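Local coordinates for protein putative hydrolase (Bacteroides ovatus, PDB 4HBS) that is of unestablished function but is probably a hydrolase, a five-bladed beta-propeller whose family is related to the beta-fructosidase-like carbohydrate-active enzymes, at residues Arg51-Asn56 with Asp126-Val131; Asp77-Val82 with Trp383-Ala388; Cys92-Asn97 with Asp393-Tyr398. All coordinates share one frame; numbering follows the deposited sequence. Where two conformers were deposited one is given.

Contact 1: Arg51-Asn56 with Asp126-Val131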
loop_
_atom_site.group_PDB
_atom_site.type_symbol
_atom_site.label_atom_id
_atom_site.label_comp_id
_atom_site.label_asym_id
_atom_site.label_seq_id
_atom_site.Cartn_x
_atom_site.Cartn_y
_atom_site.Cartn_z
ATOM N N ARG A 51 -5.396 3.779 -17.406
ATOM C CA ARG A 51 -5.531 5.170 -17.859
ATOM C C ARG A 51 -4.566 5.487 -18.995
ATOM O O ARG A 51 -3.579 4.776 -19.176
ATOM C CB ARG A 51 -5.283 6.117 -16.681
ATOM C CG ARG A 51 -6.059 5.722 -15.415
ATOM C CD ARG A 51 -6.043 6.742 -14.287
ATOM N NE ARG A 51 -6.736 7.977 -14.652
ATOM C CZ ARG A 51 -6.175 9.058 -15.190
ATOM N NH1 ARG A 51 -4.870 9.094 -15.424
ATOM N NH2 ARG A 51 -6.917 10.108 -15.503
ATOM N N SER A 52 -4.868 6.544 -19.770
ATOM C CA SER A 52 -4.071 6.956 -20.925
ATOM C C SER A 52 -3.358 8.298 -20.778
ATOM O O SER A 52 -2.368 8.511 -21.482
ATOM C CB SER A 52 -4.961 7.024 -22.153
ATOM O OG SER A 52 -5.426 5.716 -22.444
ATOM N N LEU A 53 -3.879 9.225 -19.948
ATOM C CA LEU A 53 -3.291 10.550 -19.761
ATOM C C LEU A 53 -3.102 10.801 -18.290
ATOM O O LEU A 53 -4.055 10.634 -17.529
ATOM C CB LEU A 53 -4.221 11.640 -20.365
ATOM C CG LEU A 53 -3.680 12.496 -21.512
ATOM C CD1 LEU A 53 -4.525 13.735 -21.686
ATOM C CD2 LEU A 53 -2.208 12.869 -21.310
ATOM N N GLY A 54 -1.914 11.236 -17.896
ATOM C CA GLY A 54 -1.613 11.478 -16.488
ATOM C C GLY A 54 -1.169 10.190 -15.839
ATOM O O GLY A 54 -0.449 9.420 -16.482
ATOM N N TRP A 55 -1.596 9.914 -14.579
ATOM C CA TRP A 55 -1.181 8.662 -13.915
ATOM C C TRP A 55 -1.570 7.509 -14.809
ATOM O O TRP A 55 -2.737 7.414 -15.169
ATOM C CB TRP A 55 -1.825 8.494 -12.526
ATOM C CG TRP A 55 -1.298 7.310 -11.775
ATOM C CD1 TRP A 55 -0.335 7.310 -10.813
ATOM C CD2 TRP A 55 -1.692 5.944 -11.945
ATOM N NE1 TRP A 55 -0.083 6.028 -10.392
ATOM C CE2 TRP A 55 -0.905 5.169 -11.069
ATOM C CE3 TRP A 55 -2.568 5.282 -12.824
ATOM C CZ2 TRP A 55 -0.999 3.779 -11.022
ATOM C CZ3 TRP A 55 -2.639 3.910 -12.784
ATOM C CH2 TRP A 55 -1.882 3.178 -11.876
ATOM N N ASN A 56 -0.620 6.669 -15.207
ATOM C CA ASN A 56 -0.934 5.533 -16.060
ATOM C C ASN A 56 -0.151 4.241 -15.652
ATOM O O ASN A 56 -0.079 3.299 -16.432
ATOM C CB ASN A 56 -0.685 5.921 -17.528
ATOM C CG ASN A 56 0.744 6.264 -17.862
ATOM O OD1 ASN A 56 1.661 5.486 -17.596
ATOM N ND2 ASN A 56 0.968 7.391 -18.537
ATOM N N ASP A 126 6.684 18.525 -25.536
ATOM C CA ASP A 126 7.304 17.615 -24.577
ATOM C C ASP A 126 6.735 17.838 -23.158
ATOM O O ASP A 126 6.157 18.889 -22.878
ATOM C CB ASP A 126 8.854 17.822 -24.600
ATOM C CG ASP A 126 9.707 16.689 -24.032
ATOM O OD1 ASP A 126 9.328 15.495 -24.219
ATOM O OD2 ASP A 126 10.794 16.987 -23.469
ATOM N N ARG A 127 6.882 16.821 -22.287
ATOM C CA ARG A 127 6.468 16.823 -20.875
ATOM C C ARG A 127 4.959 16.917 -20.672
ATOM O O ARG A 127 4.519 17.275 -19.583
ATOM C CB ARG A 127 7.177 17.932 -20.076
ATOM C CG ARG A 127 8.672 18.046 -20.340
ATOM C CD ARG A 127 9.392 16.725 -20.233
ATOM N NE ARG A 127 10.849 16.864 -20.208
ATOM C CZ ARG A 127 11.569 17.188 -19.135
ATOM N NH1 ARG A 127 10.973 17.447 -17.976
ATOM N NH2 ARG A 127 12.894 17.270 -19.217
ATOM N N TYR A 128 4.162 16.493 -21.666
ATOM C CA TYR A 128 2.696 16.543 -21.566
ATOM C C TYR A 128 2.171 15.571 -20.514
ATOM O O TYR A 128 2.412 14.370 -20.595
ATOM C CB TYR A 128 2.060 16.235 -22.919
ATOM C CG TYR A 128 0.570 16.467 -22.978
ATOM C CD1 TYR A 128 0.032 17.727 -22.747
ATOM C CD2 TYR A 128 -0.289 15.466 -23.412
ATOM C CE1 TYR A 128 -1.333 17.969 -22.883
ATOM C CE2 TYR A 128 -1.647 15.706 -23.594
ATOM C CZ TYR A 128 -2.172 16.959 -23.320
ATOM O OH TYR A 128 -3.523 17.207 -23.470
ATOM N N TYR A 129 1.478 16.116 -19.512
ATOM C CA TYR A 129 0.887 15.400 -18.391
ATOM C C TYR A 129 1.933 14.641 -17.560
ATOM O O TYR A 129 1.577 13.737 -16.807
ATOM C CB TYR A 129 -0.270 14.511 -18.850
ATOM C CG TYR A 129 -1.583 15.264 -18.835
ATOM C CD1 TYR A 129 -1.956 16.072 -19.899
ATOM C CD2 TYR A 129 -2.418 15.228 -17.723
ATOM C CE1 TYR A 129 -3.155 16.781 -19.884
ATOM C CE2 TYR A 129 -3.615 15.933 -17.693
ATOM C CZ TYR A 129 -3.984 16.712 -18.776
ATOM O OH TYR A 129 -5.173 17.420 -18.765
ATOM N N GLN A 130 3.198 15.119 -17.592
ATOM C CA GLN A 130 4.291 14.598 -16.774
ATOM C C GLN A 130 4.219 15.335 -15.433
ATOM O O GLN A 130 3.728 16.466 -15.381
ATOM C CB GLN A 130 5.631 14.785 -17.484
ATOM C CG GLN A 130 5.765 13.842 -18.677
ATOM C CD GLN A 130 7.163 13.704 -19.187
ATOM O OE1 GLN A 130 8.138 13.971 -18.490
ATOM N NE2 GLN A 130 7.293 13.298 -20.429
ATOM N N VAL A 131 4.599 14.658 -14.341
ATOM C CA VAL A 131 4.455 15.168 -12.983
ATOM C C VAL A 131 5.778 15.119 -12.228
ATOM O O VAL A 131 6.676 14.366 -12.603
ATOM C CB VAL A 131 3.362 14.297 -12.308
ATOM C CG1 VAL A 131 3.305 14.481 -10.796
ATOM C CG2 VAL A 131 2.000 14.569 -12.943
#

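Contact 2: Asp77-Val82 with Trp383-Ala388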
loop_
_atom_site.group_PDB
_atom_site.type_symbol
_atom_site.label_atom_id
_atom_site.label_comp_id
_atom_site.label_asym_id
_atom_site.label_seq_id
_atom_site.Cartn_x
_atom_site.Cartn_y
_atom_site.Cartn_z
ATOM N N ASP A 77 6.845 5.104 -6.796
ATOM C CA ASP A 77 7.299 5.378 -8.152
ATOM C C ASP A 77 6.170 5.132 -9.150
ATOM O O ASP A 77 5.698 4.004 -9.244
ATOM C CB ASP A 77 8.519 4.531 -8.483
ATOM C CG ASP A 77 9.777 4.850 -7.708
ATOM O OD1 ASP A 77 9.736 5.758 -6.847
ATOM O OD2 ASP A 77 10.805 4.174 -7.941
ATOM N N SER A 78 5.674 6.209 -9.826
ATOM C CA SER A 78 4.563 6.122 -10.781
ATOM C C SER A 78 4.851 6.841 -12.084
ATOM O O SER A 78 5.489 7.877 -12.068
ATOM C CB SER A 78 3.300 6.734 -10.179
ATOM O OG SER A 78 2.832 6.022 -9.051
ATOM N N PHE A 79 4.313 6.314 -13.207
ATOM C CA PHE A 79 4.437 6.910 -14.534
ATOM C C PHE A 79 3.304 7.908 -14.772
ATOM O O PHE A 79 2.134 7.547 -14.685
ATOM C CB PHE A 79 4.390 5.850 -15.644
ATOM C CG PHE A 79 5.566 4.920 -15.689
ATOM C CD1 PHE A 79 6.824 5.383 -16.042
ATOM C CD2 PHE A 79 5.412 3.565 -15.429
ATOM C CE1 PHE A 79 7.922 4.516 -16.074
ATOM C CE2 PHE A 79 6.508 2.700 -15.467
ATOM C CZ PHE A 79 7.757 3.182 -15.788
ATOM N N TYR A 80 3.663 9.147 -15.099
ATOM C CA TYR A 80 2.737 10.207 -15.431
ATOM C C TYR A 80 3.069 10.623 -16.814
ATOM O O TYR A 80 4.197 11.030 -17.042
ATOM C CB TYR A 80 2.891 11.362 -14.462
ATOM C CG TYR A 80 2.156 11.141 -13.169
ATOM C CD1 TYR A 80 2.773 10.513 -12.096
ATOM C CD2 TYR A 80 0.841 11.567 -13.009
ATOM C CE1 TYR A 80 2.103 10.319 -10.889
ATOM C CE2 TYR A 80 0.182 11.436 -11.791
ATOM C CZ TYR A 80 0.810 10.794 -10.735
ATOM O OH TYR A 80 0.144 10.581 -9.554
ATOM N N GLY A 81 2.140 10.460 -17.751
ATOM C CA GLY A 81 2.396 10.795 -19.139
ATOM C C GLY A 81 1.349 10.290 -20.099
ATOM O O GLY A 81 0.154 10.359 -19.808
ATOM N N VAL A 82 1.799 9.747 -21.239
ATOM C CA VAL A 82 0.941 9.336 -22.349
ATOM C C VAL A 82 1.032 7.824 -22.664
ATOM O O VAL A 82 2.131 7.282 -22.765
ATOM C CB VAL A 82 1.357 10.193 -23.589
ATOM C CG1 VAL A 82 0.847 9.596 -24.894
ATOM C CG2 VAL A 82 0.868 11.625 -23.438
ATOM N N TRP A 383 12.929 -1.348 -19.500
ATOM C CA TRP A 383 12.535 -0.827 -20.812
ATOM C C TRP A 383 11.232 -1.420 -21.306
ATOM O O TRP A 383 10.559 -0.794 -22.126
ATOM C CB TRP A 383 13.635 -1.060 -21.875
ATOM C CG TRP A 383 14.209 -2.454 -21.989
ATOM C CD1 TRP A 383 13.890 -3.406 -22.916
ATOM C CD2 TRP A 383 15.317 -2.976 -21.248
ATOM N NE1 TRP A 383 14.691 -4.510 -22.756
ATOM C CE2 TRP A 383 15.593 -4.263 -21.753
ATOM C CE3 TRP A 383 16.088 -2.492 -20.189
ATOM C CZ2 TRP A 383 16.597 -5.070 -21.216
ATOM C CZ3 TRP A 383 17.072 -3.295 -19.662
ATOM C CH2 TRP A 383 17.321 -4.564 -20.175
ATOM N N ASP A 384 10.844 -2.601 -20.785
ATOM C CA ASP A 384 9.627 -3.288 -21.216
ATOM C C ASP A 384 8.350 -2.604 -20.657
ATOM O O ASP A 384 7.247 -3.021 -21.014
ATOM C CB ASP A 384 9.676 -4.786 -20.880
ATOM C CG ASP A 384 10.683 -5.547 -21.737
ATOM O OD1 ASP A 384 10.891 -5.153 -22.903
ATOM O OD2 ASP A 384 11.215 -6.562 -21.261
ATOM N N ASN A 385 8.499 -1.519 -19.852
ATOM C CA ASN A 385 7.409 -0.672 -19.392
ATOM C C ASN A 385 7.056 0.360 -20.474
ATOM O O ASN A 385 6.168 1.158 -20.229
ATOM C CB ASN A 385 7.794 0.058 -18.076
ATOM C CG ASN A 385 7.983 -0.875 -16.905
ATOM O OD1 ASN A 385 7.050 -1.575 -16.475
ATOM N ND2 ASN A 385 9.186 -0.914 -16.358
ATOM N N PHE A 386 7.747 0.353 -21.673
ATOM C CA PHE A 386 7.494 1.309 -22.771
ATOM C C PHE A 386 7.506 0.701 -24.171
ATOM O O PHE A 386 8.075 -0.366 -24.401
ATOM C CB PHE A 386 8.593 2.391 -22.792
ATOM C CG PHE A 386 8.919 3.036 -21.473
ATOM C CD1 PHE A 386 9.808 2.434 -20.590
ATOM C CD2 PHE A 386 8.392 4.278 -21.140
ATOM C CE1 PHE A 386 10.111 3.024 -19.373
ATOM C CE2 PHE A 386 8.715 4.881 -19.929
ATOM C CZ PHE A 386 9.552 4.235 -19.041
ATOM N N ASN A 387 6.939 1.465 -25.119
ATOM C CA ASN A 387 6.985 1.295 -26.568
ATOM C C ASN A 387 6.591 -0.057 -27.194
ATOM O O ASN A 387 6.858 -0.241 -28.379
ATOM C CB ASN A 387 8.398 1.627 -27.040
ATOM C CG ASN A 387 8.771 3.076 -26.816
ATOM O OD1 ASN A 387 7.915 3.963 -26.702
ATOM N ND2 ASN A 387 10.048 3.357 -26.738
ATOM N N ALA A 388 5.959 -0.959 -26.478
ATOM C CA ALA A 388 5.503 -2.227 -27.060
ATOM C C ALA A 388 4.070 -2.398 -26.719
ATOM O O ALA A 388 3.662 -1.949 -25.642
ATOM C CB ALA A 388 6.299 -3.392 -26.500
#

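Contact 3: Cys92-Asn97 with Asp393-Tyr398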
loop_
_atom_site.group_PDB
_atom_site.type_symbol
_atom_site.label_atom_id
_atom_site.label_comp_id
_atom_site.label_asym_id
_atom_site.label_seq_id
_atom_site.Cartn_x
_atom_site.Cartn_y
_atom_site.Cartn_z
ATOM N N CYS A 92 6.723 9.482 -20.484
ATOM C CA CYS A 92 6.295 9.584 -19.083
ATOM C C CYS A 92 7.382 10.109 -18.164
ATOM O O CYS A 92 8.569 9.966 -18.426
ATOM C CB CYS A 92 5.803 8.229 -18.576
ATOM S SG CYS A 92 4.266 7.657 -19.337
ATOM N N SER A 93 6.933 10.619 -17.024
ATOM C CA SER A 93 7.725 11.085 -15.898
ATOM C C SER A 93 7.710 9.963 -14.910
ATOM O O SER A 93 6.754 9.201 -14.925
ATOM C CB SER A 93 7.059 12.306 -15.285
ATOM O OG SER A 93 8.002 13.291 -14.900
ATOM N N PHE A 94 8.664 9.872 -13.994
ATOM C CA PHE A 94 8.622 8.797 -13.011
ATOM C C PHE A 94 8.793 9.356 -11.583
ATOM O O PHE A 94 9.719 8.935 -10.862
ATOM C CB PHE A 94 9.680 7.725 -13.370
ATOM C CG PHE A 94 9.427 6.325 -12.831
ATOM C CD1 PHE A 94 8.174 5.731 -12.944
ATOM C CD2 PHE A 94 10.462 5.573 -12.283
ATOM C CE1 PHE A 94 7.951 4.450 -12.467
ATOM C CE2 PHE A 94 10.238 4.270 -11.835
ATOM C CZ PHE A 94 8.995 3.707 -11.955
ATOM N N PRO A 95 7.857 10.255 -11.127
ATOM C CA PRO A 95 7.942 10.806 -9.760
ATOM C C PRO A 95 8.080 9.750 -8.667
ATOM O O PRO A 95 7.459 8.699 -8.761
ATOM C CB PRO A 95 6.607 11.561 -9.606
ATOM C CG PRO A 95 5.756 11.084 -10.692
ATOM C CD PRO A 95 6.691 10.829 -11.816
ATOM N N ARG A 96 8.855 10.048 -7.609
ATOM C CA ARG A 96 9.066 9.089 -6.516
ATOM C C ARG A 96 7.835 8.877 -5.663
ATOM O O ARG A 96 7.725 7.829 -5.040
ATOM C CB ARG A 96 10.287 9.464 -5.657
ATOM C CG ARG A 96 11.592 9.542 -6.461
ATOM C CD ARG A 96 11.735 8.456 -7.552
ATOM N NE ARG A 96 13.114 7.955 -7.701
ATOM C CZ ARG A 96 13.540 6.736 -7.365
ATOM N NH1 ARG A 96 12.707 5.857 -6.826
ATOM N NH2 ARG A 96 14.810 6.394 -7.547
ATOM N N ASN A 97 6.889 9.791 -5.697
ATOM C CA ASN A 97 5.628 9.622 -4.998
ATOM C C ASN A 97 4.626 10.644 -5.499
ATOM O O ASN A 97 5.000 11.676 -6.070
ATOM C CB ASN A 97 5.780 9.710 -3.467
ATOM C CG ASN A 97 6.453 10.962 -2.994
ATOM O OD1 ASN A 97 5.955 12.059 -3.208
ATOM N ND2 ASN A 97 7.624 10.847 -2.368
ATOM N N ASP A 393 0.852 -2.158 -18.950
ATOM C CA ASP A 393 0.192 -2.968 -17.930
ATOM C C ASP A 393 1.057 -3.957 -17.086
ATOM O O ASP A 393 0.498 -4.804 -16.374
ATOM C CB ASP A 393 -0.969 -3.685 -18.601
ATOM C CG ASP A 393 -2.044 -2.726 -19.068
ATOM O OD1 ASP A 393 -2.446 -1.843 -18.270
ATOM O OD2 ASP A 393 -2.416 -2.790 -20.258
ATOM N N PHE A 394 2.373 -3.759 -17.034
ATOM C CA PHE A 394 3.193 -4.548 -16.119
ATOM C C PHE A 394 3.176 -3.862 -14.779
ATOM O O PHE A 394 2.952 -4.479 -13.739
ATOM C CB PHE A 394 4.644 -4.653 -16.618
ATOM C CG PHE A 394 4.850 -5.637 -17.740
ATOM C CD1 PHE A 394 4.661 -6.999 -17.535
ATOM C CD2 PHE A 394 5.308 -5.214 -18.977
ATOM C CE1 PHE A 394 4.944 -7.919 -18.541
ATOM C CE2 PHE A 394 5.532 -6.131 -20.005
ATOM C CZ PHE A 394 5.350 -7.479 -19.780
ATOM N N TYR A 395 3.417 -2.552 -14.818
ATOM C CA TYR A 395 3.569 -1.708 -13.668
ATOM C C TYR A 395 2.314 -0.911 -13.289
ATOM O O TYR A 395 2.280 0.314 -13.393
ATOM C CB TYR A 395 4.715 -0.774 -13.968
ATOM C CG TYR A 395 5.310 -0.161 -12.740
ATOM C CD1 TYR A 395 5.975 -0.940 -11.803
ATOM C CD2 TYR A 395 5.245 1.207 -12.525
ATOM C CE1 TYR A 395 6.527 -0.383 -10.668
ATOM C CE2 TYR A 395 5.817 1.781 -11.406
ATOM C CZ TYR A 395 6.474 0.984 -10.484
ATOM O OH TYR A 395 7.086 1.524 -9.394
ATOM N N ARG A 396 1.325 -1.603 -12.756
ATOM C CA ARG A 396 0.099 -0.981 -12.268
ATOM C C ARG A 396 -0.606 -1.951 -11.345
ATOM O O ARG A 396 -0.344 -3.171 -11.418
ATOM C CB ARG A 396 -0.830 -0.500 -13.408
ATOM C CG ARG A 396 -0.884 -1.372 -14.625
ATOM C CD ARG A 396 -1.806 -2.546 -14.442
ATOM N NE ARG A 396 -3.026 -2.362 -15.218
ATOM C CZ ARG A 396 -4.233 -2.053 -14.741
ATOM N NH1 ARG A 396 -4.432 -1.918 -13.435
ATOM N NH2 ARG A 396 -5.256 -1.904 -15.565
ATOM N N PRO A 397 -1.482 -1.445 -10.438
ATOM C CA PRO A 397 -2.152 -2.358 -9.521
ATOM C C PRO A 397 -3.244 -3.164 -10.180
ATOM O O PRO A 397 -3.841 -2.736 -11.154
ATOM C CB PRO A 397 -2.719 -1.433 -8.445
ATOM C CG PRO A 397 -2.886 -0.137 -9.102
ATOM C CD PRO A 397 -1.897 -0.046 -10.204
ATOM N N TYR A 398 -3.470 -4.344 -9.654
ATOM C CA TYR A 398 -4.545 -5.232 -10.072
ATOM C C TYR A 398 -5.335 -5.495 -8.805
ATOM O O TYR A 398 -4.720 -5.686 -7.757
ATOM C CB TYR A 398 -3.984 -6.493 -10.724
ATOM C CG TYR A 398 -3.514 -6.232 -12.135
ATOM C CD1 TYR A 398 -4.425 -6.003 -13.164
ATOM C CD2 TYR A 398 -2.157 -6.174 -12.443
ATOM C CE1 TYR A 398 -4.003 -5.782 -14.475
ATOM C CE2 TYR A 398 -1.721 -5.941 -13.752
ATOM C CZ TYR A 398 -2.652 -5.771 -14.767
ATOM O OH TYR A 398 -2.252 -5.530 -16.055
#

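Contact 1: Arg51-Asn56 with Asp126-Val131
G54 and Y129 bring the two backbones together, their CA atoms 5.0 Å apart, where a corner in 51-56 meets a type II beta turn running from R127 to Q130. The turn is closed by Q130 N donating to R127 O at 3.2 Å, and Y128 and Y129 occupy its two central positions. L53 supplies most of the contact with these tyrosines. Its CD2 branch lies beside the root of the Y129 ring, 3.5 Å from Y129 CG, and also reaches Y128 CE2 at 3.7 Å. The CD1 branch sits over one face of the Y129 ring in a CH-pi contact, 4.1 Å from the Y129 ring centroid and 22° off its normal. With its CG anti to the backbone N (chi1 -171°), the Y128 ring swings toward L53, and Y129 CD1 lies over the centre of one of its faces. Both tyrosine rings touch one leucine, and an edge of the Y129 ring, at CD1, faces the Y128 ring. On the backbone side, G54 N approaches Y129 CB at 3.8 Å. The corner itself is gripped by R51, whose NH1 donates to L53 O and to W55 O, each at 2.7 Å; W55 O lies in the guanidinium plane, whereas L53 O is tilted 26° from it. A salt bridge from R51 NE to D108 holds the same guanidinium from outside. Apolar packing of a beta turn against a strand corner joins the long loop before strand 131-132 to the sheet of strands 55-57 and 79-80, on the periphery of the beta-propeller.

Contact 2: Asp77-Val82 with Trp383-Ala388
The rings of F79 and F386 meet steeply inclined, planes at 79° and centroids 5.2 Å apart, an oblique aromatic pair. Contact is made by the far ends of the rings: F79 CE1 reaches F386 CZ at 3.4 Å, and F386 CE2 stands a little farther back at 4.0 Å from F79 CE1. The CB of F79 already points at the loop, and its CG, anti to the carbonyl carbon (chi1 -68°), carries the ring across to it. The F386 CB does not point at strand 79-80; its ring reaches across, and CZ and CE2 make the contact. N385 fills the neighbouring position. Its side chain runs at about a right angle to that of F79, with the N385 amide plane 46° from the phenyl plane, and it is the aliphatic root that packs, N385 CB lying 3.9 Å from F79 CZ. The polar end is used otherwise: N385 ND2 donates to F382 O and makes a weak hydrogen bond to a bound glycerol, probably from the crystallisation liquor. N385 ends a 3-10 segment and F386 follows it in the loop; F386 N bonds to W383 O at 3.1 Å, closing the turn from which both side chains reach F79. The backbones stay well apart, the CA atoms of F79 and N385 being 9.5 Å from each other, so the junction is made by side chains. F79 also stacks on F94, while R89 touches both phenylalanines and donates to N385 O. The loop between strands 371-377 and 399-403 is thus laid against strand 79-80, with strand 88-93 alongside and strand 55-57 paired to 79-80.

Contact 3: Cys92-Asn97 with Asp393-Tyr398
F94 and Y395 meet between two irregular loops of the five-bladed propeller, one following strand 88-93 and the other leading into strand 399-403. The cross-loop interaction is purely apolar and aromatic. The two side chains come from opposite directions, and Y395 CE2 approaches the edge of the F94 ring near its plane, 3.6 Å from F94 CE1. Centroids 5.7 Å apart and planes at 52° make this an oblique pair. F94 CZ lies alongside the phenol end, 3.9 Å from Y395 OH. Each ring has its CG anti to the backbone N (chi1 -160° in Y395), a setting that extends it toward the other loop. The polar end of Y395 is held separately: its hydroxyl is hydrogen-bonded to D77 O, at the far end of the ring from its backbone.

Polar interactions lie behind this pair, within 393-398, and link residues within the loop that carries Y395. R396 NE donates to D393 OD1 at 3.1 Å as part of a salt bridge, coming to the anti side of the carboxylate and well out of its plane. D393 OD1 also receives a salt bridge from R87, so that R396 and R87 both engage this oxygen. Y398 CE1 lies over one face of the R396 guanidinium, 3.6 Å above its plane and toward its rim. The phenol of Y398 then bridges back along the loop: Y398 OH donates to D393 O at 2.9 Å, in the carbonyl plane and on a lone pair.

In the fold
Read from the N terminus, the first halves of all three contacts (51-56, 77-82, 92-97) precede every second half (126-131, 383-388, 393-398), and the halves follow in the same order. All three pairs therefore cross, and none nests inside another. Contact 1 closes a loop of 69 residues. Contacts 2 and 3 close loops of 300 and 295 residues that contain the three sheets from strand 156-165 to strand 333-340, so they tie the early strands to the segment before strand 399-403. That strand pairs with 38-42, joining the two ends of the chain in one sheet. Backbone bonds link the early halves: N56 to F79, G54 to G81, and Y80 to S93.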